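Local coordinates for lipoprotein (Colwellia psychrerythraea, PDB 3O0Y), which is of unknown function but belongs to a bacterial family of the MA peptidase clan and is probably a membrane-anchored lipoprotein, at residues T51-S56 and Y404-V409; P345-E350 and P428-K433; P382-E387 and Q447-L452; K389-E394 and I416-L421. All blocks are in the same frame, centred on the assembly; numbering follows the deposited sequence.

Contact 1: residues T51-S56 and Y404-V409; sequences TMYGLS and YTSPAV
Tyr53 and Val409 share the single direct hydrogen bond of this contact, with Val409 N donating to Tyr53 O over 2.9 Å at a nearly straight 163°. Just beyond that carbonyl, Gly54 closes helix 47-53 in a Schellman motif. Glycine suits the turn because of its positive phi, and because a CB there would crowd that of Ala408.

Water makes the other polar links. One molecule bridges Tyr53 OH and Ser406 OG; a second donates to Ser406 O at 2.7 Å and weakly to Met52 O. Ser406 OG, anti to its backbone N (chi1 168°), donates to a lone pair of Pro407 O at 2.8 Å and lies at the edge of the Tyr53 ring.

Apolar contact falls to branched Val409, whose CG2 meets Leu55 CD2 at 4.1 Å. The turn leaving edge strand 402-405 thus meets the end of helix 47-53; Phe43 of helix 27-44 packs on Tyr53 and Leu55, and Phe459 of helix 459-462 on Leu55 and Val409.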
loop_
_atom_site.group_PDB
_atom_site.type_symbol
_atom_site.label_atom_id
_atom_site.label_comp_id
_atom_site.label_asym_id
_atom_site.label_seq_id
_atom_site.Cartn_x
_atom_site.Cartn_y
_atom_site.Cartn_z
ATOM N N THR A 51 -11.102 6.494 -10.469
ATOM C CA THR A 51 -12.299 6.188 -9.645
ATOM C C THR A 51 -12.026 6.063 -8.116
ATOM O O THR A 51 -12.787 6.584 -7.296
ATOM C CB THR A 51 -12.978 4.902 -10.183
ATOM O OG1 THR A 51 -13.359 5.138 -11.546
ATOM C CG2 THR A 51 -14.200 4.503 -9.251
ATOM N N MET A 52 -10.929 5.395 -7.758
ATOM C CA MET A 52 -10.498 5.215 -6.363
ATOM C C MET A 52 -10.386 6.573 -5.668
ATOM O O MET A 52 -10.866 6.751 -4.523
ATOM C CB MET A 52 -9.148 4.431 -6.328
ATOM C CG MET A 52 -8.749 3.827 -5.052
ATOM S SD MET A 52 -7.150 2.907 -5.231
ATOM C CE MET A 52 -6.081 4.226 -5.799
ATOM N N TYR A 53 -9.837 7.573 -6.360
ATOM C CA TYR A 53 -9.649 8.898 -5.760
ATOM C C TYR A 53 -10.830 9.824 -5.935
ATOM O O TYR A 53 -10.925 10.914 -5.312
ATOM C CB TYR A 53 -8.422 9.539 -6.361
ATOM C CG TYR A 53 -7.196 9.052 -5.733
ATOM C CD1 TYR A 53 -7.012 9.278 -4.377
ATOM C CD2 TYR A 53 -6.256 8.387 -6.429
ATOM C CE1 TYR A 53 -5.931 8.883 -3.744
ATOM C CE2 TYR A 53 -5.093 7.920 -5.755
ATOM C CZ TYR A 53 -4.996 8.170 -4.397
ATOM O OH TYR A 53 -3.941 7.820 -3.563
ATOM N N GLY A 54 -11.838 9.335 -6.648
ATOM C CA GLY A 54 -13.037 10.095 -6.898
ATOM C C GLY A 54 -12.883 11.194 -7.934
ATOM O O GLY A 54 -13.580 12.225 -7.847
ATOM N N LEU A 55 -11.962 11.012 -8.880
ATOM C CA LEU A 55 -11.682 11.992 -9.884
ATOM C C LEU A 55 -12.685 11.888 -11.029
ATOM O O LEU A 55 -13.221 10.787 -11.297
ATOM C CB LEU A 55 -10.293 11.823 -10.454
ATOM C CG LEU A 55 -9.171 11.865 -9.411
ATOM C CD1 LEU A 55 -7.830 11.799 -10.172
ATOM C CD2 LEU A 55 -9.362 13.109 -8.428
ATOM N N SER A 56 -12.916 13.023 -11.703
ATOM C CA SER A 56 -13.880 13.086 -12.802
ATOM C C SER A 56 -13.334 13.972 -13.937
ATOM O O SER A 56 -12.127 14.318 -13.964
ATOM C CB SER A 56 -15.259 13.509 -12.256
ATOM O OG SER A 56 -15.166 14.768 -11.642
ATOM N N TYR A 404 -5.326 0.418 5.385
ATOM C CA TYR A 404 -5.952 1.729 5.351
ATOM C C TYR A 404 -6.170 2.038 3.883
ATOM O O TYR A 404 -5.249 1.857 3.055
ATOM C CB TYR A 404 -5.053 2.822 5.952
ATOM C CG TYR A 404 -5.628 4.203 5.782
ATOM C CD1 TYR A 404 -6.661 4.622 6.527
ATOM C CD2 TYR A 404 -5.148 5.068 4.814
ATOM C CE1 TYR A 404 -7.201 5.883 6.354
ATOM C CE2 TYR A 404 -5.658 6.307 4.632
ATOM C CZ TYR A 404 -6.705 6.710 5.350
ATOM O OH TYR A 404 -7.238 7.950 5.163
ATOM N N THR A 405 -7.366 2.494 3.570
ATOM C CA THR A 405 -7.681 3.080 2.230
ATOM C C THR A 405 -7.977 4.540 2.290
ATOM O O THR A 405 -8.639 4.992 3.208
ATOM C CB THR A 405 -8.833 2.330 1.544
ATOM O OG1 THR A 405 -9.983 2.294 2.398
ATOM C CG2 THR A 405 -8.414 0.879 1.223
ATOM N N SER A 406 -7.349 5.295 1.376
ATOM C CA SER A 406 -7.488 6.755 1.376
ATOM C C SER A 406 -8.926 7.229 1.137
ATOM O O SER A 406 -9.726 6.544 0.476
ATOM C CB SER A 406 -6.612 7.306 0.281
ATOM O OG SER A 406 -6.894 8.719 0.029
ATOM N N PRO A 407 -9.267 8.381 1.698
ATOM C CA PRO A 407 -10.537 8.999 1.246
ATOM C C PRO A 407 -10.500 9.390 -0.252
ATOM O O PRO A 407 -9.450 9.542 -0.844
ATOM C CB PRO A 407 -10.617 10.262 2.062
ATOM C CG PRO A 407 -9.424 10.234 3.040
ATOM C CD PRO A 407 -8.426 9.332 2.414
ATOM N N ALA A 408 -11.664 9.540 -0.840
ATOM C CA ALA A 408 -11.766 10.255 -2.105
ATOM C C ALA A 408 -11.380 11.716 -1.839
ATOM O O ALA A 408 -11.631 12.220 -0.725
ATOM C CB ALA A 408 -13.250 10.166 -2.585
ATOM N N VAL A 409 -10.769 12.373 -2.816
ATOM C CA VAL A 409 -10.291 13.744 -2.628
ATOM C C VAL A 409 -11.394 14.616 -2.074
ATOM O O VAL A 409 -11.203 15.376 -1.134
ATOM C CB VAL A 409 -9.676 14.336 -3.877
ATOM C CG1 VAL A 409 -9.099 15.729 -3.585
ATOM C CG2 VAL A 409 -8.638 13.434 -4.374
HETATM O O HOH W 1 -9.422 5.293 -1.888
HETATM O O HOH W 2 -4.117 9.556 -1.075
#

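Contact 2: residues P345-E350 and P428-K433; sequences PRFLYE and PKFGLK
Phe347 O is gripped by two neighbours from 428-433. Lys429 N donates to Phe347 O over 2.8 Å at 165°, approaching from 34° out of the carbonyl plane. Pro428 CA adds a weaker CA-H...O contact, 3.3 Å from Phe347 O.

Beside this bond the rings of Phe347 and Phe430 form a T-shaped pair, centroids 5.1 Å apart and planes at 79°. The edge of Phe430 is the stem: its CD2 stands over one face of Phe347, while Arg346 CG covers the centre of the opposite face. Pro428 CB lies over a face of the Phe430 ring.

The contact fastens the short link between helices 334-342 and 353-373 to the residues that lead into helix 432-439, within the largely helical architecture of this protein. Phe492 of helix 491-515 packs on both phenylalanines.

Lysine suits position 429 because its methylenes can lie on the Tyr349 ring while its ammonium reaches water beyond. Extended beyond CG, the chain runs over a face of Tyr349, with Lys429 CE 3.9 Å from the ring centroid. Lys429 NZ donates at 2.8 Å to a water that in turn donates to Arg346 O, and forms a long, weak ion pair with Glu358. Tyr349 OH bonds to Asp362, accepts from a water that also donates to Lys429 O, and touches Leu432 CD2 at 3.4 Å.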
loop_
_atom_site.group_PDB
_atom_site.type_symbol
_atom_site.label_atom_id
_atom_site.label_comp_id
_atom_site.label_asym_id
_atom_site.label_seq_id
_atom_site.Cartn_x
_atom_site.Cartn_y
_atom_site.Cartn_z
ATOM N N PRO A 345 -5.941 -16.646 27.784
ATOM C CA PRO A 345 -7.246 -16.121 27.581
ATOM C C PRO A 345 -7.408 -14.605 27.774
ATOM O O PRO A 345 -8.298 -13.996 27.172
ATOM C CB PRO A 345 -8.133 -16.899 28.583
ATOM C CG PRO A 345 -7.246 -17.637 29.418
ATOM C CD PRO A 345 -5.919 -17.735 28.773
ATOM N N ARG A 346 -6.610 -13.985 28.648
ATOM C CA ARG A 346 -6.713 -12.589 28.856
ATOM C C ARG A 346 -6.406 -11.794 27.572
ATOM O O ARG A 346 -6.723 -10.637 27.545
ATOM C CB ARG A 346 -5.765 -12.121 29.970
ATOM C CG ARG A 346 -4.333 -12.365 29.674
ATOM C CD ARG A 346 -3.449 -12.015 30.896
ATOM N NE ARG A 346 -2.091 -12.503 30.742
ATOM C CZ ARG A 346 -1.021 -12.015 31.379
ATOM N NH1 ARG A 346 -1.108 -10.987 32.259
ATOM N NH2 ARG A 346 0.124 -12.580 31.146
ATOM N N PHE A 347 -5.758 -12.400 26.594
ATOM C CA PHE A 347 -5.333 -11.736 25.345
ATOM C C PHE A 347 -6.199 -12.097 24.143
ATOM O O PHE A 347 -5.853 -11.725 23.001
ATOM C CB PHE A 347 -3.852 -11.908 25.046
ATOM C CG PHE A 347 -2.947 -11.372 26.117
ATOM C CD1 PHE A 347 -3.087 -10.047 26.553
ATOM C CD2 PHE A 347 -1.977 -12.171 26.728
ATOM C CE1 PHE A 347 -2.278 -9.564 27.545
ATOM C CE2 PHE A 347 -1.160 -11.670 27.692
ATOM C CZ PHE A 347 -1.328 -10.382 28.144
ATOM N N LEU A 348 -7.304 -12.801 24.366
ATOM C CA LEU A 348 -8.118 -13.324 23.225
ATOM C C LEU A 348 -9.541 -12.862 23.360
ATOM O O LEU A 348 -10.221 -13.079 24.418
ATOM C CB LEU A 348 -8.099 -14.846 23.209
ATOM C CG LEU A 348 -6.786 -15.513 22.902
ATOM C CD1 LEU A 348 -6.913 -17.013 23.254
ATOM C CD2 LEU A 348 -6.366 -15.183 21.458
ATOM N N TYR A 349 -10.059 -12.218 22.315
ATOM C CA TYR A 349 -11.464 -11.989 22.219
ATOM C C TYR A 349 -12.191 -13.277 21.937
ATOM O O TYR A 349 -11.647 -14.195 21.273
ATOM C CB TYR A 349 -11.770 -10.962 21.085
ATOM C CG TYR A 349 -11.182 -9.593 21.257
ATOM C CD1 TYR A 349 -11.768 -8.697 22.125
ATOM C CD2 TYR A 349 -10.010 -9.233 20.621
ATOM C CE1 TYR A 349 -11.235 -7.436 22.291
ATOM C CE2 TYR A 349 -9.458 -7.950 20.754
ATOM C CZ TYR A 349 -10.078 -7.079 21.626
ATOM O OH TYR A 349 -9.543 -5.829 21.829
ATOM N N GLU A 350 -13.421 -13.348 22.409
ATOM C CA GLU A 350 -14.232 -14.534 22.205
ATOM C C GLU A 350 -14.523 -14.694 20.702
ATOM O O GLU A 350 -14.754 -13.691 19.995
ATOM C CB GLU A 350 -15.533 -14.373 23.024
ATOM C CG GLU A 350 -16.526 -15.476 22.832
ATOM C CD GLU A 350 -17.802 -15.295 23.681
ATOM O OE1 GLU A 350 -18.643 -14.360 23.421
ATOM O OE2 GLU A 350 -17.920 -16.127 24.625
ATOM N N PRO A 428 -4.655 -10.896 18.743
ATOM C CA PRO A 428 -4.423 -10.844 20.178
ATOM C C PRO A 428 -4.604 -9.417 20.680
ATOM O O PRO A 428 -4.216 -8.428 20.049
ATOM C CB PRO A 428 -2.961 -11.264 20.322
ATOM C CG PRO A 428 -2.298 -10.934 19.019
ATOM C CD PRO A 428 -3.426 -11.217 17.987
ATOM N N LYS A 429 -5.153 -9.289 21.873
ATOM C CA LYS A 429 -5.425 -7.969 22.367
ATOM C C LYS A 429 -4.218 -7.048 22.427
ATOM O O LYS A 429 -4.388 -5.817 22.296
ATOM C CB LYS A 429 -6.082 -7.992 23.717
ATOM C CG LYS A 429 -7.471 -8.748 23.693
ATOM C CD LYS A 429 -8.205 -8.520 24.999
ATOM C CE LYS A 429 -9.543 -9.286 25.037
ATOM N NZ LYS A 429 -10.330 -8.966 26.263
ATOM N N PHE A 430 -3.072 -7.620 22.732
ATOM C CA PHE A 430 -1.809 -6.832 22.910
ATOM C C PHE A 430 -1.235 -6.277 21.607
ATOM O O PHE A 430 -0.274 -5.541 21.632
ATOM C CB PHE A 430 -0.759 -7.648 23.649
ATOM C CG PHE A 430 -0.410 -8.976 23.027
ATOM C CD1 PHE A 430 0.349 -9.046 21.883
ATOM C CD2 PHE A 430 -0.782 -10.166 23.646
ATOM C CE1 PHE A 430 0.721 -10.228 21.335
ATOM C CE2 PHE A 430 -0.424 -11.413 23.091
ATOM C CZ PHE A 430 0.329 -11.463 21.963
ATOM N N GLY A 431 -1.805 -6.676 20.461
ATOM C CA GLY A 431 -1.354 -6.143 19.180
ATOM C C GLY A 431 -2.240 -5.102 18.520
ATOM O O GLY A 431 -1.868 -4.494 17.499
ATOM N N LEU A 432 -3.410 -4.870 19.103
ATOM C CA LEU A 432 -4.385 -4.012 18.463
ATOM C C LEU A 432 -4.113 -2.518 18.554
ATOM O O LEU A 432 -4.472 -1.796 17.627
ATOM C CB LEU A 432 -5.762 -4.368 18.975
ATOM C CG LEU A 432 -6.973 -3.730 18.317
ATOM C CD1 LEU A 432 -7.033 -4.081 16.820
ATOM C CD2 LEU A 432 -8.333 -4.241 19.045
ATOM N N LYS A 433 -3.576 -2.029 19.668
ATOM C CA LYS A 433 -3.270 -0.606 19.759
ATOM C C LYS A 433 -2.280 -0.233 18.670
ATOM O O LYS A 433 -2.534 0.697 17.872
ATOM C CB LYS A 433 -2.697 -0.236 21.144
ATOM C CG LYS A 433 -3.705 0.028 22.201
ATOM C CD LYS A 433 -2.948 0.482 23.511
ATOM C CE LYS A 433 -3.837 0.765 24.644
ATOM N NZ LYS A 433 -3.111 1.013 25.924
HETATM O O HOH W 3 -8.797 -9.364 28.529
HETATM O O HOH W 4 -11.862 -11.868 25.738
HETATM O O HOH W 5 -7.072 -4.679 22.385
#

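Contact 3: residues P382-E387 and Q447-L452; sequences PSYQVE and QIALNL
Pro382 and Tyr384 press onto one flank of helix 444-452, an extended loop packing on a helix without any direct hydrogen bond between 382-387 and 447-452. Ala449 supplies the hollow: its small methyl lets both residues come close to the helix backbone, Pro382 CB lying 3.6 Å from Ala449 CB and Tyr384 CD2 3.7 Å from the same methyl. The compact proline ring wedges between Ala449 and Leu450, whose CD2 is 3.8 Å from Pro382 CB.

One turn on, Leu452 is the bump. Its CD1 sits over a face of the Tyr384 ring, 4.2 Å from the centroid and 27° off the normal, with the two side chains crossing at about a right angle. Tyrosine suits the place because its flat ring spans Ala449 to Leu452 and its hydroxyl bonds Val409 O. An alanine here would probably leave Leu452 without a ring to rest on, and Val409 O without this partner. A water donates to Tyr384 OH at 2.8 Å and, weakly, to Leu452 O.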
loop_
_atom_site.group_PDB
_atom_site.type_symbol
_atom_site.label_atom_id
_atom_site.label_comp_id
_atom_site.label_asym_id
_atom_site.label_seq_id
_atom_site.Cartn_x
_atom_site.Cartn_y
_atom_site.Cartn_z
ATOM N N PRO A 382 -6.481 17.227 10.018
ATOM C CA PRO A 382 -6.867 17.129 8.613
ATOM C C PRO A 382 -8.391 17.208 8.460
ATOM O O PRO A 382 -9.111 16.981 9.427
ATOM C CB PRO A 382 -6.393 15.769 8.204
ATOM C CG PRO A 382 -6.226 15.008 9.457
ATOM C CD PRO A 382 -5.909 15.963 10.531
ATOM N N SER A 383 -8.874 17.543 7.265
ATOM C CA SER A 383 -10.308 17.767 7.039
ATOM C C SER A 383 -11.143 16.472 6.778
ATOM O O SER A 383 -12.331 16.572 6.406
ATOM C CB SER A 383 -10.514 18.675 5.833
ATOM O OG SER A 383 -10.139 17.982 4.641
ATOM N N TYR A 384 -10.560 15.296 7.012
ATOM C CA TYR A 384 -11.170 14.008 6.777
ATOM C C TYR A 384 -11.165 13.190 8.067
ATOM O O TYR A 384 -10.207 13.274 8.805
ATOM C CB TYR A 384 -10.400 13.203 5.736
ATOM C CG TYR A 384 -10.177 13.886 4.443
ATOM C CD1 TYR A 384 -10.960 13.573 3.311
ATOM C CD2 TYR A 384 -9.073 14.710 4.251
ATOM C CE1 TYR A 384 -10.690 14.172 2.097
ATOM C CE2 TYR A 384 -8.813 15.317 3.006
ATOM C CZ TYR A 384 -9.653 15.036 1.953
ATOM O OH TYR A 384 -9.402 15.561 0.716
ATOM N N GLN A 385 -12.301 12.559 8.378
ATOM C CA GLN A 385 -12.401 11.768 9.595
ATOM C C GLN A 385 -12.349 10.308 9.196
ATOM O O GLN A 385 -13.122 9.891 8.362
ATOM C CB GLN A 385 -13.719 12.032 10.328
ATOM C CG GLN A 385 -13.669 13.276 11.205
ATOM C CD GLN A 385 -14.475 13.111 12.527
ATOM O OE1 GLN A 385 -15.423 12.278 12.636
ATOM N NE2 GLN A 385 -14.098 13.906 13.536
ATOM N N VAL A 386 -11.554 9.510 9.881
ATOM C CA VAL A 386 -11.425 8.117 9.557
ATOM C C VAL A 386 -12.609 7.286 10.059
ATOM O O VAL A 386 -13.260 7.648 11.045
ATOM C CB VAL A 386 -10.112 7.554 10.206
ATOM C CG1 VAL A 386 -10.218 7.488 11.750
ATOM C CG2 VAL A 386 -9.757 6.182 9.663
ATOM N N GLU A 387 -12.888 6.217 9.357
ATOM C CA GLU A 387 -13.911 5.269 9.760
ATOM C C GLU A 387 -13.307 3.867 9.825
ATOM O O GLU A 387 -12.382 3.563 9.099
ATOM C CB GLU A 387 -15.085 5.268 8.788
ATOM C CG GLU A 387 -15.790 6.631 8.809
ATOM C CD GLU A 387 -17.123 6.677 8.044
ATOM O OE1 GLU A 387 -17.629 5.590 7.573
ATOM O OE2 GLU A 387 -17.590 7.844 7.889
ATOM N N GLN A 447 -1.659 11.144 8.166
ATOM C CA GLN A 447 -0.647 11.583 7.195
ATOM C C GLN A 447 -1.252 11.769 5.832
ATOM O O GLN A 447 -1.136 12.877 5.247
ATOM C CB GLN A 447 0.517 10.622 7.164
ATOM C CG GLN A 447 1.597 10.899 6.169
ATOM C CD GLN A 447 1.290 10.320 4.828
ATOM O OE1 GLN A 447 1.263 9.113 4.658
ATOM N NE2 GLN A 447 1.217 11.219 3.796
ATOM N N ILE A 448 -1.964 10.748 5.369
ATOM C CA ILE A 448 -2.571 10.817 3.994
ATOM C C ILE A 448 -3.600 11.948 3.872
ATOM O O ILE A 448 -3.636 12.693 2.913
ATOM C CB ILE A 448 -3.153 9.455 3.624
ATOM C CG1 ILE A 448 -1.996 8.523 3.279
ATOM C CG2 ILE A 448 -4.194 9.510 2.459
ATOM C CD1 ILE A 448 -2.362 7.088 3.192
ATOM N N ALA A 449 -4.462 12.085 4.856
ATOM C CA ALA A 449 -5.428 13.130 4.862
ATOM C C ALA A 449 -4.816 14.529 4.901
ATOM O O ALA A 449 -5.221 15.439 4.140
ATOM C CB ALA A 449 -6.427 12.915 6.082
ATOM N N LEU A 450 -3.775 14.720 5.726
ATOM C CA LEU A 450 -3.044 15.998 5.680
ATOM C C LEU A 450 -2.441 16.245 4.294
ATOM O O LEU A 450 -2.475 17.361 3.819
ATOM C CB LEU A 450 -2.008 16.100 6.808
ATOM C CG LEU A 450 -2.572 16.358 8.182
ATOM C CD1 LEU A 450 -1.461 16.152 9.286
ATOM C CD2 LEU A 450 -3.234 17.819 8.286
ATOM N N ASN A 451 -1.861 15.222 3.669
ATOM C CA ASN A 451 -1.267 15.432 2.366
ATOM C C ASN A 451 -2.346 15.832 1.357
ATOM O O ASN A 451 -2.106 16.761 0.571
ATOM C CB ASN A 451 -0.607 14.178 1.899
ATOM C CG ASN A 451 0.358 14.402 0.752
ATOM O OD1 ASN A 451 0.435 15.505 0.122
ATOM N ND2 ASN A 451 1.096 13.367 0.447
ATOM N N LEU A 452 -3.537 15.207 1.442
ATOM C CA LEU A 452 -4.601 15.581 0.524
ATOM C C LEU A 452 -5.030 17.013 0.711
ATOM O O LEU A 452 -5.317 17.728 -0.268
ATOM C CB LEU A 452 -5.811 14.702 0.742
ATOM C CG LEU A 452 -5.724 13.306 0.237
ATOM C CD1 LEU A 452 -7.021 12.508 0.765
ATOM C CD2 LEU A 452 -5.540 13.199 -1.308
HETATM O O HOH W 6 -8.542 18.184 0.895
#

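Contact 4: residues K389-E394 and I416-L421; sequences KSFPVE and IYWINL
Lys389 pairs with Trp418 and Ser390 with Ile419 in a short parallel beta ladder. Lys389 N donates to Tyr417 O at 3.0 Å, Ile419 N returns a bond to Lys389 O at 2.9 Å, and Phe391 N reaches Ile419 O at 3.0 Å from above its carbonyl plane. Further on the segments separate: where the next direct rung would join Leu421 N to Phe391 O, a water donates to Phe391 O and accepts from Leu421 N.

The Lys389 chain runs alongside the Trp418 indole. Lys389 CB is 4.1 Å from the centroid of the indole's six-membered ring, and a bend at chi3 (75°) keeps CE near Trp418 CH2. Ile416 CG2 covers part of the same face. Trp418 CB in turn rests over a face of Phe391, 3.9 Å from its centroid. An alanine at Phe391 would probably leave Trp418 CB without this ring to rest on and open a gap beside the Asn420 backbone. Small Ser390 packs tightly, its CB 3.4 Å from Leu421 CD1.

Trp418 NE1 bonds Thr405 OG1 of antiparallel strand 402-405, the other neighbour of central strand 416-419, while Ile419 packs on helices 353-373 and 432-439.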
loop_
_atom_site.group_PDB
_atom_site.type_symbol
_atom_site.label_atom_id
_atom_site.label_comp_id
_atom_site.label_asym_id
_atom_site.label_seq_id
_atom_site.Cartn_x
_atom_site.Cartn_y
_atom_site.Cartn_z
ATOM N N LYS A 389 -13.947 -0.283 9.407
ATOM C CA LYS A 389 -14.767 -1.328 8.805
ATOM C C LYS A 389 -14.056 -2.679 8.892
ATOM O O LYS A 389 -12.852 -2.730 8.850
ATOM C CB LYS A 389 -15.026 -1.082 7.329
ATOM C CG LYS A 389 -15.940 0.120 7.049
ATOM C CD LYS A 389 -16.273 0.285 5.511
ATOM C CE LYS A 389 -17.299 -0.723 4.974
ATOM N NZ LYS A 389 -17.832 -0.490 3.498
ATOM N N SER A 390 -14.842 -3.756 9.012
ATOM C CA SER A 390 -14.273 -5.090 8.963
ATOM C C SER A 390 -14.200 -5.491 7.505
ATOM O O SER A 390 -15.093 -5.137 6.718
ATOM C CB SER A 390 -15.077 -6.086 9.821
ATOM O OG SER A 390 -16.436 -6.083 9.444
ATOM N N PHE A 391 -13.208 -6.276 7.111
ATOM C CA PHE A 391 -13.231 -6.862 5.801
ATOM C C PHE A 391 -14.461 -7.761 5.683
ATOM O O PHE A 391 -14.825 -8.461 6.615
ATOM C CB PHE A 391 -11.998 -7.703 5.519
ATOM C CG PHE A 391 -10.763 -6.928 5.275
ATOM C CD1 PHE A 391 -10.556 -6.292 4.069
ATOM C CD2 PHE A 391 -9.762 -6.863 6.195
ATOM C CE1 PHE A 391 -9.371 -5.639 3.798
ATOM C CE2 PHE A 391 -8.585 -6.158 5.941
ATOM C CZ PHE A 391 -8.386 -5.549 4.754
ATOM N N PRO A 392 -15.143 -7.713 4.528
ATOM C CA PRO A 392 -16.320 -8.590 4.340
ATOM C C PRO A 392 -15.904 -10.057 4.405
ATOM O O PRO A 392 -14.781 -10.380 4.031
ATOM C CB PRO A 392 -16.790 -8.266 2.906
ATOM C CG PRO A 392 -16.115 -6.961 2.521
ATOM C CD PRO A 392 -14.887 -6.809 3.395
ATOM N N VAL A 393 -16.857 -10.919 4.753
ATOM C CA VAL A 393 -16.596 -12.353 4.932
ATOM C C VAL A 393 -16.037 -12.984 3.643
ATOM O O VAL A 393 -15.115 -13.821 3.685
ATOM C CB VAL A 393 -17.843 -13.060 5.438
ATOM C CG1 VAL A 393 -17.763 -14.547 5.110
ATOM C CG2 VAL A 393 -18.062 -12.779 6.951
ATOM N N GLU A 394 -16.483 -12.486 2.494
ATOM C CA GLU A 394 -16.008 -12.961 1.184
ATOM C C GLU A 394 -14.577 -12.727 0.896
ATOM O O GLU A 394 -14.012 -13.410 0.036
ATOM C CB GLU A 394 -16.781 -12.302 0.020
ATOM C CG GLU A 394 -18.261 -12.127 0.261
ATOM C CD GLU A 394 -18.632 -10.851 1.048
ATOM O OE1 GLU A 394 -18.476 -9.727 0.490
ATOM O OE2 GLU A 394 -19.172 -11.002 2.191
ATOM N N ILE A 416 -10.665 4.754 5.387
ATOM C CA ILE A 416 -11.096 3.588 6.176
ATOM C C ILE A 416 -9.937 2.751 6.659
ATOM O O ILE A 416 -9.047 2.360 5.888
ATOM C CB ILE A 416 -12.035 2.678 5.309
ATOM C CG1 ILE A 416 -13.271 3.513 4.843
ATOM C CG2 ILE A 416 -12.485 1.407 6.073
ATOM C CD1 ILE A 416 -13.970 2.860 3.655
ATOM N N TYR A 417 -9.995 2.456 7.947
ATOM C CA TYR A 417 -9.189 1.484 8.615
ATOM C C TYR A 417 -9.981 0.192 8.564
ATOM O O TYR A 417 -11.017 0.041 9.179
ATOM C CB TYR A 417 -8.871 1.965 10.037
ATOM C CG TYR A 417 -8.308 0.950 11.038
ATOM C CD1 TYR A 417 -7.684 -0.207 10.670
ATOM C CD2 TYR A 417 -8.308 1.277 12.377
ATOM C CE1 TYR A 417 -7.156 -1.074 11.631
ATOM C CE2 TYR A 417 -7.811 0.382 13.330
ATOM C CZ TYR A 417 -7.215 -0.762 12.943
ATOM O OH TYR A 417 -6.687 -1.620 13.879
ATOM N N TRP A 418 -9.466 -0.725 7.751
ATOM C CA TRP A 418 -10.007 -2.030 7.625
ATOM C C TRP A 418 -9.354 -3.008 8.594
ATOM O O TRP A 418 -8.106 -3.064 8.713
ATOM C CB TRP A 418 -9.787 -2.585 6.251
ATOM C CG TRP A 418 -10.441 -1.832 5.181
ATOM C CD1 TRP A 418 -9.898 -0.763 4.539
ATOM C CD2 TRP A 418 -11.764 -2.020 4.617
ATOM N NE1 TRP A 418 -10.781 -0.285 3.578
ATOM C CE2 TRP A 418 -11.936 -1.022 3.621
ATOM C CE3 TRP A 418 -12.807 -2.901 4.872
ATOM C CZ2 TRP A 418 -13.120 -0.894 2.878
ATOM C CZ3 TRP A 418 -13.997 -2.787 4.165
ATOM C CH2 TRP A 418 -14.134 -1.783 3.145
ATOM N N ILE A 419 -10.195 -3.761 9.283
ATOM C CA ILE A 419 -9.729 -4.794 10.214
ATOM C C ILE A 419 -10.223 -6.184 9.829
ATOM O O ILE A 419 -11.385 -6.335 9.468
ATOM C CB ILE A 419 -10.159 -4.392 11.681
ATOM C CG1 ILE A 419 -9.569 -5.364 12.676
ATOM C CG2 ILE A 419 -11.654 -4.286 11.797
ATOM C CD1 ILE A 419 -8.064 -5.240 12.879
ATOM N N ASN A 420 -9.343 -7.205 9.894
ATOM C CA ASN A 420 -9.729 -8.589 9.563
ATOM C C ASN A 420 -10.231 -9.323 10.792
ATOM O O ASN A 420 -9.450 -9.531 11.744
ATOM C CB ASN A 420 -8.521 -9.327 9.034
ATOM C CG ASN A 420 -8.896 -10.563 8.321
ATOM O OD1 ASN A 420 -9.761 -11.309 8.753
ATOM N ND2 ASN A 420 -8.245 -10.814 7.187
ATOM N N LEU A 421 -11.532 -9.596 10.846
ATOM C CA LEU A 421 -12.117 -10.306 11.976
ATOM C C LEU A 421 -12.258 -11.817 11.770
ATOM O O LEU A 421 -12.978 -12.495 12.548
ATOM C CB LEU A 421 -13.433 -9.658 12.313
ATOM C CG LEU A 421 -13.538 -8.151 12.522
ATOM C CD1 LEU A 421 -14.990 -7.779 12.749
ATOM C CD2 LEU A 421 -12.592 -7.819 13.691
HETATM O O HOH W 7 -13.203 -9.524 8.527
#

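From the N terminus, contact 1 closes the longest loop, bringing the end of helix 47-53 to residues 404-409, and it crosses the other three. Contact 2 ties 345-350 to 428-433, and contact 3 ties 382-387 to 447-452; these two also cross. Contact 4, joining 389-394 to 416-421, falls within both of their loops. The three-stranded sheet is the common ground: contact 4 pairs two of its strands, contact 1 includes the end of the third, 402-405, and a probable hydrogen bond from Tyr417 N to Glu387 O joins contacts 3 and 4. Contact 2 reaches the sheet through Leu432, against Tyr417 and Ile419, but does not touch contacts 1 and 3.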